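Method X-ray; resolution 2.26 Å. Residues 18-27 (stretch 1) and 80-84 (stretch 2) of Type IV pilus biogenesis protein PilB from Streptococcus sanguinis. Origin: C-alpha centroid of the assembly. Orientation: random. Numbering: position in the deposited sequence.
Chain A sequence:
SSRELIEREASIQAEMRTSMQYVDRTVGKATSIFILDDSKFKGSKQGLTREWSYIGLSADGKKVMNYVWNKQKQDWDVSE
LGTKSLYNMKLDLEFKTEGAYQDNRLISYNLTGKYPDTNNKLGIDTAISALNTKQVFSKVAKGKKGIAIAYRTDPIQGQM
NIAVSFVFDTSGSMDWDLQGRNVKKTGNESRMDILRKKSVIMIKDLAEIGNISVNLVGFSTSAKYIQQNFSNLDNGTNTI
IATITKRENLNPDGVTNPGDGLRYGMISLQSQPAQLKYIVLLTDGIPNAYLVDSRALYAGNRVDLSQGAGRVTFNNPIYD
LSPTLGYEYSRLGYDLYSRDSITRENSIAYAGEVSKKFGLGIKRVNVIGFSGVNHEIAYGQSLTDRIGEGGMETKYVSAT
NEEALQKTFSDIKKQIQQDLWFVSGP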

ATOM      1  N   THR A  18     -25.502   5.411  30.723  1.00 87.45           N
ATOM      2  CA  THR A  18     -26.327   6.000  29.666  1.00 88.91           C
ATOM      3  C   THR A  18     -25.472   6.840  28.725  1.00 81.46           C
ATOM      4  O   THR A  18     -25.693   6.855  27.508  1.00 75.37           O
ATOM      5  CB  THR A  18     -27.460   6.855  30.259  1.00 90.82           C
ATOM      6  OG1 THR A  18     -26.939   7.684  31.305  1.00 98.96           O
ATOM      7  CG2 THR A  18     -28.565   5.985  30.838  1.00 87.24           C
ATOM      8  N   SER A  19     -24.482   7.541  29.270  1.00 81.82           N
ATOM      9  CA  SER A  19     -23.518   8.231  28.421  1.00 85.98           C
ATOM     10  C   SER A  19     -22.829   7.260  27.471  1.00 81.10           C
ATOM     11  O   SER A  19     -22.660   7.551  26.284  1.00 79.06           O
ATOM     12  CB  SER A  19     -22.495   8.950  29.293  1.00 85.09           C
ATOM     13  OG  SER A  19     -21.612   9.703  28.495  1.00 94.98           O
ATOM     14  N   MET A  20     -22.449   6.085  27.974  1.00 79.15           N
ATOM     15  CA  MET A  20     -21.767   5.115  27.133  1.00 76.91           C
ATOM     16  C   MET A  20     -22.720   4.527  26.107  1.00 77.10           C
ATOM     17  O   MET A  20     -22.324   4.253  24.966  1.00 73.83           O
ATOM     18  CB  MET A  20     -21.140   4.027  28.001  1.00 73.97           C
ATOM     19  CG  MET A  20     -20.277   3.071  27.211  1.00 78.13           C
ATOM     20  SD  MET A  20     -19.639   1.657  28.136  1.00 82.77           S
ATOM     21  CE  MET A  20     -18.199   2.386  28.948  1.00 80.54           C
ATOM     22  N   GLN A  21     -23.986   4.347  26.487  1.00 75.71           N
ATOM     23  CA  GLN A  21     -24.990   3.948  25.510  1.00 73.10           C
ATOM     24  C   GLN A  21     -25.171   5.025  24.449  1.00 75.14           C
ATOM     25  O   GLN A  21     -25.341   4.712  23.266  1.00 74.85           O
ATOM     26  CB  GLN A  21     -26.314   3.619  26.210  1.00 74.50           C
ATOM     27  CG  GLN A  21     -26.195   2.404  27.140  1.00 78.80           C
ATOM     28  CD  GLN A  21     -27.523   1.803  27.572  1.00 83.77           C
ATOM     29  OE1 GLN A  21     -28.511   2.514  27.773  1.00 90.58           O
ATOM     30  NE2 GLN A  21     -27.548   0.482  27.724  1.00 72.55           N
ATOM     31  N   TYR A  22     -25.109   6.301  24.844  1.00 73.21           N
ATOM     32  CA  TYR A  22     -25.116   7.378  23.855  1.00 83.44           C
ATOM     33  C   TYR A  22     -23.982   7.207  22.859  1.00 78.00           C
ATOM     34  O   TYR A  22     -24.211   7.192  21.644  1.00 72.25           O
ATOM     35  CB  TYR A  22     -25.007   8.742  24.533  1.00 84.02           C
ATOM     36  CG  TYR A  22     -26.309   9.258  25.101  1.00 89.83           C
ATOM     37  CD1 TYR A  22     -27.515   9.044  24.449  1.00 89.02           C
ATOM     38  CD2 TYR A  22     -26.325   9.957  26.299  1.00 93.09           C
ATOM     39  CE1 TYR A  22     -28.705   9.518  24.982  1.00 95.29           C
ATOM     40  CE2 TYR A  22     -27.499  10.431  26.832  1.00 98.24           C
ATOM     41  CZ  TYR A  22     -28.682  10.213  26.175  1.00 98.93           C
ATOM     42  OH  TYR A  22     -29.840  10.703  26.733  1.00107.88           O
ATOM     43  N   VAL A  23     -22.751   7.063  23.364  1.00 75.91           N
ATOM     44  CA  VAL A  23     -21.594   6.833  22.500  1.00 74.17           C
ATOM     45  C   VAL A  23     -21.820   5.621  21.605  1.00 76.99           C
ATOM     46  O   VAL A  23     -21.721   5.717  20.376  1.00 79.85           O
ATOM     47  CB  VAL A  23     -20.318   6.680  23.342  1.00 74.86           C
ATOM     48  CG1 VAL A  23     -19.173   6.214  22.471  1.00 72.63           C
ATOM     49  CG2 VAL A  23     -19.988   7.996  24.026  1.00 73.23           C
ATOM     50  N   ASP A  24     -22.163   4.469  22.198  1.00 74.81           N
ATOM     51  CA  ASP A  24     -22.383   3.275  21.380  1.00 77.23           C
ATOM     52  C   ASP A  24     -23.475   3.496  20.338  1.00 79.22           C
ATOM     53  O   ASP A  24     -23.409   2.936  19.236  1.00 77.01           O
ATOM     54  CB  ASP A  24     -22.727   2.068  22.260  1.00 74.63           C
ATOM     55  CG  ASP A  24     -22.677   0.740  21.487  1.00 78.47           C
ATOM     56  OD1 ASP A  24     -21.710   0.533  20.727  1.00 80.19           O
ATOM     57  OD2 ASP A  24     -23.596  -0.103  21.627  1.00 84.31           O
ATOM     58  N   ARG A  25     -24.474   4.316  20.659  1.00 79.88           N
ATOM     59  CA  ARG A  25     -25.565   4.565  19.722  1.00 84.83           C
ATOM     60  C   ARG A  25     -25.067   5.341  18.512  1.00 83.82           C
ATOM     61  O   ARG A  25     -25.296   4.944  17.363  1.00 79.98           O
ATOM     62  CB  ARG A  25     -26.687   5.332  20.429  1.00 85.92           C
ATOM     63  CG  ARG A  25     -28.096   5.051  19.944  1.00 93.46           C
ATOM     64  CD  ARG A  25     -29.089   5.206  21.099  1.00 97.91           C
ATOM     65  NE  ARG A  25     -29.860   3.984  21.323  1.00108.47           N
ATOM     66  CZ  ARG A  25     -30.195   3.508  22.522  1.00112.86           C
ATOM     67  NH1 ARG A  25     -29.825   4.148  23.628  1.00103.44           N
ATOM     68  NH2 ARG A  25     -30.896   2.380  22.611  1.00109.40           N
ATOM     69  N   THR A  26     -24.378   6.455  18.754  1.00 83.19           N
ATOM     70  CA  THR A  26     -23.881   7.242  17.637  1.00 86.04           C
ATOM     71  C   THR A  26     -22.754   6.510  16.904  1.00 86.75           C
ATOM     72  O   THR A  26     -22.675   6.580  15.671  1.00 90.16           O
ATOM     73  CB  THR A  26     -23.480   8.635  18.143  1.00 86.50           C
ATOM     74  OG1 THR A  26     -22.742   9.343  17.137  1.00 96.31           O
ATOM     75  CG2 THR A  26     -22.670   8.550  19.393  1.00 85.06           C
ATOM     76  N   VAL A  27     -21.935   5.737  17.625  1.00 83.39           N
ATOM     77  CA  VAL A  27     -20.894   4.927  16.989  1.00 80.54           C
ATOM     78  C   VAL A  27     -21.495   3.845  16.099  1.00 83.48           C
ATOM     79  O   VAL A  27     -20.911   3.480  15.066  1.00 77.09           O
ATOM     80  CB  VAL A  27     -19.974   4.320  18.069  1.00 80.59           C
ATOM     81  CG1 VAL A  27     -19.350   3.015  17.603  1.00 76.72           C
ATOM     82  CG2 VAL A  27     -18.910   5.316  18.482  1.00 81.44           C
ATOM     83  N   GLU A  80     -22.948  17.880  24.578  1.00106.90           N
ATOM     84  CA  GLU A  80     -22.560  16.858  25.541  1.00103.62           C
ATOM     85  C   GLU A  80     -23.413  15.611  25.357  1.00102.06           C
ATOM     86  O   GLU A  80     -24.638  15.700  25.226  1.00103.26           O
ATOM     87  CB  GLU A  80     -22.687  17.361  26.978  1.00105.94           C
ATOM     88  CG  GLU A  80     -22.130  16.350  27.972  1.00110.25           C
ATOM     89  CD  GLU A  80     -23.107  15.946  29.090  1.00112.60           C
ATOM     90  OE1 GLU A  80     -24.120  16.647  29.309  1.00111.73           O
ATOM     91  OE2 GLU A  80     -22.883  14.889  29.726  1.00112.78           O
ATOM     92  N   LEU A  81     -22.754  14.450  25.337  1.00102.09           N
ATOM     93  CA  LEU A  81     -23.432  13.160  25.289  1.00100.62           C
ATOM     94  C   LEU A  81     -23.713  12.727  26.721  1.00103.11           C
ATOM     95  O   LEU A  81     -22.788  12.409  27.477  1.00103.86           O
ATOM     96  CB  LEU A  81     -22.584  12.132  24.551  1.00 96.88           C
ATOM     97  CG  LEU A  81     -22.855  12.128  23.050  1.00 91.34           C
ATOM     98  CD1 LEU A  81     -21.865  11.239  22.363  1.00 85.97           C
ATOM     99  CD2 LEU A  81     -24.269  11.667  22.777  1.00 89.83           C
ATOM    100  N   GLY A  82     -24.978  12.731  27.093  1.00105.20           N
ATOM    101  CA  GLY A  82     -25.391  12.537  28.461  1.00106.68           C
ATOM    102  C   GLY A  82     -26.571  13.425  28.760  1.00110.61           C
ATOM    103  O   GLY A  82     -27.180  14.006  27.861  1.00111.86           O
ATOM    104  N   THR A  83     -26.894  13.535  30.047  1.00112.42           N
ATOM    105  CA  THR A  83     -28.064  14.307  30.453  1.00113.54           C
ATOM    106  C   THR A  83     -27.834  15.229  31.643  1.00112.76           C
ATOM    107  O   THR A  83     -28.588  16.197  31.788  1.00114.60           O
ATOM    108  CB  THR A  83     -29.247  13.373  30.780  1.00112.92           C
ATOM    109  OG1 THR A  83     -28.846  12.401  31.757  1.00111.80           O
ATOM    110  CG2 THR A  83     -29.764  12.665  29.526  1.00101.69           C
ATOM    111  N   LYS A  84     -26.845  14.990  32.502  1.00111.08           N
ATOM    112  CA  LYS A  84     -26.785  15.712  33.761  1.00109.38           C
ATOM    113  C   LYS A  84     -25.344  15.955  34.173  1.00110.63           C
ATOM    114  O   LYS A  84     -24.397  15.400  33.607  1.00114.26           O
ATOM    115  CB  LYS A  84     -27.522  14.960  34.879  1.00107.25           C
ATOM    116  CG  LYS A  84     -27.007  13.548  35.120  1.00111.91           C
ATOM    117  CD  LYS A  84     -27.899  12.745  36.071  1.00110.41           C
ATOM    118  CE  LYS A  84     -27.613  13.074  37.533  1.00112.71           C
ATOM    119  NZ  LYS A  84     -26.212  13.527  37.754  1.00114.97           N
TER

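A loop can pack against a helix through few interactions of different kinds: here one hydrogen bond, apolar side-chain contacts and packing round an aromatic ring. The packing of residues 80-84 against the helix 18-27 in PilB is a compact example, burying 293 Å² when both sides are summed.

The polar component is a single hydrogen bond. Ser19 OG donates to Leu81 O at 3.1 Å, which gives a loop carbonyl a partner that the helix backbone could not easily offer: within the helix, amides from Tyr22 to Val27 are already engaged by carbonyls four residues earlier, as in Val23 N to Ser19 O at 3.0 Å. The serine side chain is short, so its hydroxyl lies close to the helix, and a carbonyl bonded to it must lie close as well. The backbones come near at the same place, with the CA of Ser19 4.7 Å from the CA of Gly82.

The apolar component centres on Leu81, which has the largest area covered of any residue in the contact. Its CA-to-CB bond points sideways, yet the two methyls reach the helix at different places. CD2 lies 3.5 Å from Tyr22 CB, while CD1 sits 4.1 Å from Val23 CG2 and also 4.1 Å from Thr26 CG2. One leucine thus spans residues on successive turns, and Thr26 takes part through its methyl group. Leu81 therefore joins both kinds of interaction, its carbonyl serving the hydrogen bond and its side chain the apolar packing.

The third group gathers around the ring of Tyr22, a residue whose CA-to-CB bond points toward the loop. Tyr22 CD2 approaches Gly82 N to 3.2 Å, a close van der Waals contact between ring and backbone. Farther out, Thr83 CG2 lies at the ring edge, near its plane, 3.4 Å from Tyr22 OH. This is a methyl against a hydroxyl oxygen; the threonine's own OG1 is hydrogen-bonded elsewhere in the structure.

Gly82 shows that a glycine at an interface need not be there to make room for the partner. A CB placed on it would point away from the helix and stand 4.2 Å from Ser19 OG, with no clash there. The obstacles lie within its own segment: that CB would come within 2.5 Å of Glu80 OE2, and at phi 142° and psi -168° it would be jammed against the carbonyl oxygen of Leu81. The backbone conformation by itself calls for glycine.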